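Local coordinates for intestinal fatty acid binding protein (Rattus norvegicus, PDB 1ICM) that binds long-chain fatty acids such as myristate inside a beta barrel and probably carries them within intestinal cells, at residues A[34-38]-A[126-131]; A[54-58]-A[70-74]. One frame throughout, in Å; residues are numbered along the deposited sequence.

Interaction 1: residues A[34-38]-A[126-131]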
ATOM      1  N   ASP A  34      -1.006  11.352  -6.677  1.00 10.01           N
ATOM      2  CA  ASP A  34      -1.048  11.707  -5.275  1.00  9.61           C
ATOM      3  C   ASP A  34       0.270  12.103  -4.568  1.00  4.63           C
ATOM      4  O   ASP A  34       0.193  12.464  -3.386  1.00  8.98           O
ATOM      5  CB  ASP A  34      -1.738  10.566  -4.517  1.00 13.01           C
ATOM      6  CG  ASP A  34      -0.976   9.261  -4.482  1.00 14.88           C
ATOM      7  OD1 ASP A  34       0.091   9.207  -5.237  1.00 12.20           O
ATOM      8  OD2 ASP A  34      -1.335   8.322  -3.785  1.00 16.32           O
ATOM      9  N   ASN A  35       1.372  12.045  -5.327  1.00  6.83           N
ATOM     10  CA  ASN A  35       2.711  12.394  -4.790  1.00  9.97           C
ATOM     11  C   ASN A  35       3.010  11.599  -3.533  1.00 12.46           C
ATOM     12  O   ASN A  35       3.606  12.120  -2.608  1.00 15.54           O
ATOM     13  CB  ASN A  35       2.927  13.900  -4.460  1.00 14.59           C
ATOM     14  CG  ASN A  35       2.890  14.713  -5.737  1.00 38.39           C
ATOM     15  OD1 ASN A  35       3.756  14.542  -6.613  1.00 46.93           O
ATOM     16  ND2 ASN A  35       1.870  15.567  -5.854  1.00 44.97           N
ATOM     17  N   LEU A  36       2.597  10.334  -3.491  1.00  9.71           N
ATOM     18  CA  LEU A  36       2.824   9.555  -2.264  1.00 10.21           C
ATOM     19  C   LEU A  36       4.326   9.301  -2.017  1.00  7.96           C
ATOM     20  O   LEU A  36       5.085   8.963  -2.916  1.00  7.39           O
ATOM     21  CB  LEU A  36       2.110   8.194  -2.498  1.00 12.74           C
ATOM     22  CG  LEU A  36       2.247   7.193  -1.366  1.00  9.71           C
ATOM     23  CD1 LEU A  36       1.668   7.690  -0.040  1.00 11.10           C
ATOM     24  CD2 LEU A  36       1.652   5.845  -1.857  1.00 12.22           C
ATOM     25  N   LYS A  37       4.659   9.447  -0.762  1.00  9.96           N
ATOM     26  CA  LYS A  37       5.997   9.256  -0.238  1.00 11.36           C
ATOM     27  C   LYS A  37       5.857   8.428   1.037  1.00  9.34           C
ATOM     28  O   LYS A  37       4.979   8.636   1.907  1.00  9.54           O
ATOM     29  CB  LYS A  37       6.478  10.651   0.131  1.00 13.81           C
ATOM     30  CG  LYS A  37       7.797  10.695   0.870  1.00 27.54           C
ATOM     31  CD  LYS A  37       8.373  12.090   0.750  1.00 38.94           C
ATOM     32  CE  LYS A  37       8.888  12.631   2.073  1.00 51.61           C
ATOM     33  NZ  LYS A  37       9.694  13.860   1.936  1.00 56.04           N
ATOM     34  N   LEU A  38       6.754   7.434   1.153  1.00  7.86           N
ATOM     35  CA  LEU A  38       6.701   6.588   2.345  1.00 10.25           C
ATOM     36  C   LEU A  38       8.068   6.611   3.029  1.00 14.88           C
ATOM     37  O   LEU A  38       9.123   6.508   2.368  1.00 14.84           O
ATOM     38  CB  LEU A  38       6.518   5.111   1.882  1.00 12.20           C
ATOM     39  CG  LEU A  38       5.231   4.803   1.108  1.00 12.97           C
ATOM     40  CD1 LEU A  38       5.266   3.358   0.638  1.00 16.55           C
ATOM     41  CD2 LEU A  38       4.052   4.988   2.065  1.00 15.54           C
ATOM     42  N   ARG A 126       2.353  -0.047  -8.029  1.00 10.40           N
ATOM     43  CA  ARG A 126       2.889   1.286  -7.762  1.00  9.67           C
ATOM     44  C   ARG A 126       4.389   1.071  -7.562  1.00  8.76           C
ATOM     45  O   ARG A 126       4.756   0.293  -6.691  1.00  9.32           O
ATOM     46  CB  ARG A 126       2.280   1.978  -6.558  1.00 12.39           C
ATOM     47  CG  ARG A 126       0.774   2.134  -6.804  1.00 13.63           C
ATOM     48  CD  ARG A 126       0.172   3.346  -6.094  1.00 15.30           C
ATOM     49  NE  ARG A 126       0.445   4.570  -6.848  1.00 14.36           N
ATOM     50  CZ  ARG A 126       0.163   5.731  -6.285  1.00 13.29           C
ATOM     51  NH1 ARG A 126      -0.376   5.708  -5.048  1.00 12.26           N
ATOM     52  NH2 ARG A 126       0.376   6.851  -6.959  1.00 10.57           N
ATOM     53  N   ILE A 127       5.226   1.710  -8.367  1.00  9.12           N
ATOM     54  CA  ILE A 127       6.681   1.545  -8.207  1.00 11.61           C
ATOM     55  C   ILE A 127       7.343   2.815  -7.650  1.00 13.22           C
ATOM     56  O   ILE A 127       7.123   3.913  -8.177  1.00 11.75           O
ATOM     57  CB  ILE A 127       7.198   1.116  -9.575  1.00 11.59           C
ATOM     58  CG1 ILE A 127       6.529  -0.216  -9.960  1.00 16.22           C
ATOM     59  CG2 ILE A 127       8.734   1.054  -9.570  1.00 11.39           C
ATOM     60  CD1 ILE A 127       6.614  -0.572 -11.440  1.00 17.82           C
ATOM     61  N   PHE A 128       8.169   2.720  -6.598  1.00 14.85           N
ATOM     62  CA  PHE A 128       8.804   3.867  -5.967  1.00  9.59           C
ATOM     63  C   PHE A 128      10.309   3.900  -6.162  1.00 16.30           C
ATOM     64  O   PHE A 128      10.900   2.819  -6.301  1.00 18.79           O
ATOM     65  CB  PHE A 128       8.634   3.715  -4.442  1.00  9.53           C
ATOM     66  CG  PHE A 128       7.176   3.625  -4.012  1.00 13.61           C
ATOM     67  CD1 PHE A 128       6.380   2.502  -4.282  1.00 15.26           C
ATOM     68  CD2 PHE A 128       6.574   4.686  -3.331  1.00 13.29           C
ATOM     69  CE1 PHE A 128       5.033   2.442  -3.887  1.00 14.67           C
ATOM     70  CE2 PHE A 128       5.230   4.657  -2.936  1.00 13.76           C
ATOM     71  CZ  PHE A 128       4.456   3.524  -3.217  1.00 12.49           C
ATOM     72  N   LYS A 129      10.907   5.102  -6.169  1.00 12.95           N
ATOM     73  CA  LYS A 129      12.348   5.227  -6.298  1.00 10.83           C
ATOM     74  C   LYS A 129      12.863   5.660  -4.956  1.00 10.59           C
ATOM     75  O   LYS A 129      12.176   6.360  -4.237  1.00 11.54           O
ATOM     76  CB  LYS A 129      12.779   6.233  -7.340  1.00 13.91           C
ATOM     77  CG  LYS A 129      12.908   5.593  -8.712  1.00 18.25           C
ATOM     78  CD  LYS A 129      13.234   6.660  -9.742  1.00 26.60           C
ATOM     79  CE  LYS A 129      12.889   6.213 -11.155  1.00 31.86           C
ATOM     80  NZ  LYS A 129      13.515   4.921 -11.499  1.00 31.75           N
ATOM     81  N   LYS A 130      14.057   5.213  -4.591  1.00 14.97           N
ATOM     82  CA  LYS A 130      14.582   5.634  -3.302  1.00 15.24           C
ATOM     83  C   LYS A 130      15.103   7.062  -3.444  1.00 20.92           C
ATOM     84  O   LYS A 130      15.685   7.437  -4.460  1.00 22.55           O
ATOM     85  CB  LYS A 130      15.727   4.714  -2.891  1.00 20.76           C
ATOM     86  CG  LYS A 130      15.741   4.389  -1.404  1.00 24.91           C
ATOM     87  CD  LYS A 130      16.899   3.433  -1.149  1.00 30.41           C
ATOM     88  CE  LYS A 130      16.808   2.624   0.119  1.00 29.31           C
ATOM     89  NZ  LYS A 130      17.685   1.449  -0.019  1.00 28.00           N
ATOM     90  N   GLU A 131      14.870   7.888  -2.424  1.00 24.47           N
ATOM     91  CA  GLU A 131      15.275   9.286  -2.330  1.00 29.51           C
ATOM     92  C   GLU A 131      16.787   9.429  -2.192  1.00 42.49           C
ATOM     93  O   GLU A 131      17.232  10.538  -1.796  1.00 52.61           O
ATOM     94  CB  GLU A 131      14.670   9.914  -1.056  1.00 33.32           C
ATOM     95  CG  GLU A 131      14.709  11.449  -1.008  1.00 51.67           C
ATOM     96  CD  GLU A 131      13.422  12.059  -1.484  1.00 67.04           C
ATOM     97  OE1 GLU A 131      12.990  11.467  -2.572  1.00 67.61           O
ATOM     98  OE2 GLU A 131      12.859  12.983  -0.904  1.00 73.69           O
ATOM     99  OXT GLU A 131      17.513   8.445  -2.458  1.00 45.67           O
TER
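Arg126 and Asp34 meet head-on in a two-pronged salt bridge, a worked example of how a buried charge pair is satisfied atom by atom. NH2 of Arg126 gives its hydrogen to OD1 of Asp34 at 2.9 Å, while NH1 of Arg126 reaches OD2 of Asp34 at 3.1 Å in a nearly straight bond (172°). Both oxygens lie close to the guanidinium plane, yet the carboxylate is turned 35° against it, and OD1 is approached from above its own plane. From the opposite face the backbone N of Leu36 also donates to OD1 of Asp34, at 3.3 Å, closing an Asx turn; two donors thus hold this oxygen and limit rotation of the carboxylate. NE of Arg126 donates to Asn11 OD1 of strand 4-12, and a bend at chi3 (80°) turns the head of Arg126 to its partners. Beside the ion pair, Leu36 CD2 sits at the edge of the Phe128 ring, 3.9 Å from CZ, and Leu38 CD1 comes within 3.8 Å of CE2 of the same ring. Strand 4-12 runs between strands 37-43 and 122-130 in the sheet, pairing through Val8 and Trp6 with Leu36 and Leu38, so these side chains meet across an intervening strand, with Tyr117 and Gln115 of strand 112-119 packing on Arg126 and Phe128.

Interaction 2: residues A[54-58]-A[70-74]. With MYR (myristic acid), chain B.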
ATOM      1  N   ASN A  54      -0.866  13.893  -1.189  1.00  9.25           N
ATOM      2  CA  ASN A  54      -1.698  15.086  -1.360  1.00 13.71           C
ATOM      3  C   ASN A  54      -2.946  14.999  -0.504  1.00 18.63           C
ATOM      4  O   ASN A  54      -3.515  16.025  -0.134  1.00 17.36           O
ATOM      5  CB  ASN A  54      -2.107  15.402  -2.798  1.00 10.61           C
ATOM      6  CG  ASN A  54      -0.995  15.787  -3.735  1.00 13.86           C
ATOM      7  OD1 ASN A  54       0.025  16.329  -3.305  1.00 15.15           O
ATOM      8  ND2 ASN A  54      -1.173  15.482  -5.020  1.00 18.89           N
ATOM      9  N   PHE A  55      -3.373  13.774  -0.167  1.00 13.09           N
ATOM     10  CA  PHE A  55      -4.568  13.543   0.644  1.00 12.58           C
ATOM     11  C   PHE A  55      -4.399  13.652   2.142  1.00 17.30           C
ATOM     12  O   PHE A  55      -5.268  14.150   2.865  1.00 16.93           O
ATOM     13  CB  PHE A  55      -5.149  12.125   0.392  1.00 12.61           C
ATOM     14  CG  PHE A  55      -5.527  11.857  -1.036  1.00 18.32           C
ATOM     15  CD1 PHE A  55      -6.709  12.383  -1.557  1.00 30.06           C
ATOM     16  CD2 PHE A  55      -4.752  11.080  -1.891  1.00 21.61           C
ATOM     17  CE1 PHE A  55      -7.100  12.161  -2.875  1.00 33.67           C
ATOM     18  CE2 PHE A  55      -5.122  10.848  -3.216  1.00 28.00           C
ATOM     19  CZ  PHE A  55      -6.302  11.390  -3.719  1.00 32.87           C
ATOM     20  N   ARG A  56      -3.272  13.190   2.669  1.00 14.41           N
ATOM     21  CA  ARG A  56      -3.108  13.230   4.112  1.00 13.80           C
ATOM     22  C   ARG A  56      -1.678  12.858   4.495  1.00 11.71           C
ATOM     23  O   ARG A  56      -0.836  12.536   3.661  1.00 15.86           O
ATOM     24  CB  ARG A  56      -4.018  12.189   4.777  1.00 14.54           C
ATOM     25  CG  ARG A  56      -3.900  10.808   4.115  1.00 15.04           C
ATOM     26  CD  ARG A  56      -4.665   9.682   4.792  1.00 15.01           C
ATOM     27  NE  ARG A  56      -4.315   8.348   4.250  1.00 18.43           N
ATOM     28  CZ  ARG A  56      -4.924   7.209   4.612  1.00 16.21           C
ATOM     29  NH1 ARG A  56      -5.924   7.212   5.490  1.00 15.56           N
ATOM     30  NH2 ARG A  56      -4.539   6.038   4.082  1.00 12.43           N
ATOM     31  N   ASN A  57      -1.472  12.853   5.784  1.00 11.52           N
ATOM     32  CA  ASN A  57      -0.174  12.521   6.345  1.00 13.58           C
ATOM     33  C   ASN A  57      -0.444  11.765   7.620  1.00 19.21           C
ATOM     34  O   ASN A  57      -0.894  12.340   8.602  1.00 22.04           O
ATOM     35  CB  ASN A  57       0.626  13.797   6.695  1.00 13.86           C
ATOM     36  CG  ASN A  57       1.073  14.485   5.431  1.00 23.64           C
ATOM     37  OD1 ASN A  57       0.425  15.422   4.937  1.00 35.60           O
ATOM     38  ND2 ASN A  57       2.188  14.041   4.888  1.00 30.32           N
ATOM     39  N   ILE A  58      -0.139  10.468   7.622  1.00 14.74           N
ATOM     40  CA  ILE A  58      -0.391   9.684   8.811  1.00 12.10           C
ATOM     41  C   ILE A  58       0.675   8.623   9.002  1.00 14.16           C
ATOM     42  O   ILE A  58       1.375   8.259   8.055  1.00 16.53           O
ATOM     43  CB  ILE A  58      -1.686   8.906   8.607  1.00 21.67           C
ATOM     44  CG1 ILE A  58      -1.585   8.010   7.375  1.00 22.19           C
ATOM     45  CG2 ILE A  58      -2.806   9.900   8.348  1.00 24.70           C
ATOM     46  CD1 ILE A  58      -2.651   6.911   7.302  1.00 29.67           C
ATOM     47  N   TYR A  70      -6.437  -0.547   8.984  1.00 11.61           N
ATOM     48  CA  TYR A  70      -5.928   0.565   8.228  1.00 11.14           C
ATOM     49  C   TYR A  70      -7.041   1.129   7.345  1.00 16.32           C
ATOM     50  O   TYR A  70      -7.793   0.387   6.746  1.00 16.18           O
ATOM     51  CB  TYR A  70      -4.787   0.059   7.338  1.00 11.94           C
ATOM     52  CG  TYR A  70      -4.315   1.029   6.268  1.00 13.89           C
ATOM     53  CD1 TYR A  70      -3.428   2.063   6.558  1.00 13.31           C
ATOM     54  CD2 TYR A  70      -4.729   0.872   4.946  1.00 11.12           C
ATOM     55  CE1 TYR A  70      -2.987   2.941   5.569  1.00 13.10           C
ATOM     56  CE2 TYR A  70      -4.299   1.738   3.948  1.00 12.58           C
ATOM     57  CZ  TYR A  70      -3.429   2.783   4.253  1.00 11.10           C
ATOM     58  OH  TYR A  70      -3.003   3.617   3.235  1.00 11.89           O
ATOM     59  N   SER A  71      -7.181   2.442   7.237  1.00 15.81           N
ATOM     60  CA  SER A  71      -8.204   3.027   6.377  1.00 15.71           C
ATOM     61  C   SER A  71      -7.616   3.750   5.196  1.00 14.10           C
ATOM     62  O   SER A  71      -6.581   4.417   5.286  1.00 15.75           O
ATOM     63  CB  SER A  71      -8.978   4.147   7.062  1.00 27.31           C
ATOM     64  OG  SER A  71      -9.628   3.632   8.203  1.00 34.95           O
ATOM     65  N   LEU A  72      -8.291   3.638   4.079  1.00 12.76           N
ATOM     66  CA  LEU A  72      -7.894   4.325   2.869  1.00 20.39           C
ATOM     67  C   LEU A  72      -8.278   5.799   3.015  1.00 19.43           C
ATOM     68  O   LEU A  72      -9.040   6.143   3.900  1.00 17.61           O
ATOM     69  CB  LEU A  72      -8.631   3.802   1.636  1.00 24.58           C
ATOM     70  CG  LEU A  72      -8.468   2.309   1.459  1.00 32.40           C
ATOM     71  CD1 LEU A  72      -8.926   1.956   0.041  1.00 31.83           C
ATOM     72  CD2 LEU A  72      -6.998   1.972   1.732  1.00 38.62           C
ATOM     73  N   ALA A  73      -7.739   6.645   2.142  1.00 27.46           N
ATOM     74  CA  ALA A  73      -7.941   8.087   2.125  1.00 26.48           C
ATOM     75  C   ALA A  73      -9.408   8.447   2.084  1.00 28.45           C
ATOM     76  O   ALA A  73      -9.854   9.450   2.661  1.00 28.98           O
ATOM     77  CB  ALA A  73      -7.274   8.646   0.883  1.00 24.83           C
ATOM     78  N   ASP A  74     -10.144   7.589   1.394  1.00 25.19           N
ATOM     79  CA  ASP A  74     -11.582   7.771   1.258  1.00 28.72           C
ATOM     80  C   ASP A  74     -12.408   7.228   2.400  1.00 27.08           C
ATOM     81  O   ASP A  74     -13.612   7.230   2.275  1.00 29.17           O
ATOM     82  CB  ASP A  74     -12.190   7.186  -0.037  1.00 26.60           C
ATOM     83  CG  ASP A  74     -12.317   5.695  -0.055  1.00 36.67           C
ATOM     84  OD1 ASP A  74     -11.607   5.107   0.868  1.00 38.54           O
ATOM     85  OD2 ASP A  74     -12.992   5.064  -0.855  1.00 44.07           O
TER
HETATM   86  C1  MYR B 133       1.080  -0.119   5.076  1.00 27.61           C
HETATM   87  O1  MYR B 133       1.663   0.939   4.622  1.00 24.74           O
HETATM   88  O2  MYR B 133       1.703  -1.135   5.252  1.00 28.44           O
HETATM   89  C2  MYR B 133      -0.408   0.029   5.377  1.00 24.53           C
HETATM   90  C3  MYR B 133      -1.317  -0.868   4.560  1.00 27.21           C
HETATM   91  C4  MYR B 133      -1.281  -0.609   3.058  1.00 29.37           C
HETATM   92  C5  MYR B 133      -2.248  -1.462   2.236  1.00 28.92           C
HETATM   93  C6  MYR B 133      -2.430  -0.873   0.836  1.00 31.92           C
HETATM   94  C7  MYR B 133      -3.813  -1.040   0.225  1.00 31.57           C
HETATM   95  C8  MYR B 133      -4.251   0.260  -0.446  1.00 30.64           C
HETATM   96  C9  MYR B 133      -4.841   0.026  -1.818  1.00 32.29           C
HETATM   97  C10 MYR B 133      -4.792   1.249  -2.718  1.00 36.89           C
HETATM   98  C11 MYR B 133      -6.098   2.015  -2.671  1.00 43.89           C
HETATM   99  C12 MYR B 133      -6.073   3.420  -3.248  1.00 48.14           C
HETATM  100  C13 MYR B 133      -7.421   4.085  -3.024  1.00 56.15           C
HETATM  101  C14 MYR B 133      -7.617   5.407  -3.747  1.00 62.28           C
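This is a side-chain bridge across the gap in a fatty-acid-binding-protein beta barrel, where strands 57-63 and 68-71, the two outermost of the sheet, part without backbone pairing between these segments. In this family the turns at 54-58 and 70-74 belong to the region regarded as the portal for the ligand. Arg56, extended from CG to NE, spans the opening: NH1 and NH2 both donate to the carbonyl oxygen of Ser71, at 2.9 Å each and equally bent (145°). NH2 lies in the carbonyl plane and NH1 above it. The guanidinium is sandwiched, with Ile58 CD1 over the centre of one face and the backbone N of Ala73 over the other, nearer the rim. Glu51 ties the cluster together through a salt bridge to Arg56 and a hydrogen bond to the Tyr70 hydroxyl. With an alanine in place of Arg56, the Ser71 carbonyl would probably lose both clamping donors and Glu51 its charge mate. Nearer the surface, CB of Phe55 touches CB of Ala73 at 4.1 Å. Inward, Tyr70 turns a ring face to the ligand, with myristate C3 lying 3.8 Å above the ring plane, over its centre.

How the interactions relate
Interactions 1 and 2, their centres 15 Å apart, adjoin through the ends of 34-38 and 54-58. Asp34 O and Asn54 N, 2.8 Å apart, make a probable backbone hydrogen bond, and Asn35 ND2 probably bonds Asn54 OD1 at 3.2 Å. Asp34 CB also packs against Phe55 CE2 at 3.6 Å, so the residue that pairs with Arg126 also touches the turn at 54-58. Glu51 is shared: Leu36 packs on it, and its carboxylate serves Arg56 and Tyr70. Interaction 2 touches the bound myristate through Tyr70 and Leu72, whereas in interaction 1 the side chain of Leu38 is about 5 Å from the bound myristate. The ligand's carboxylate is held elsewhere, by Arg106.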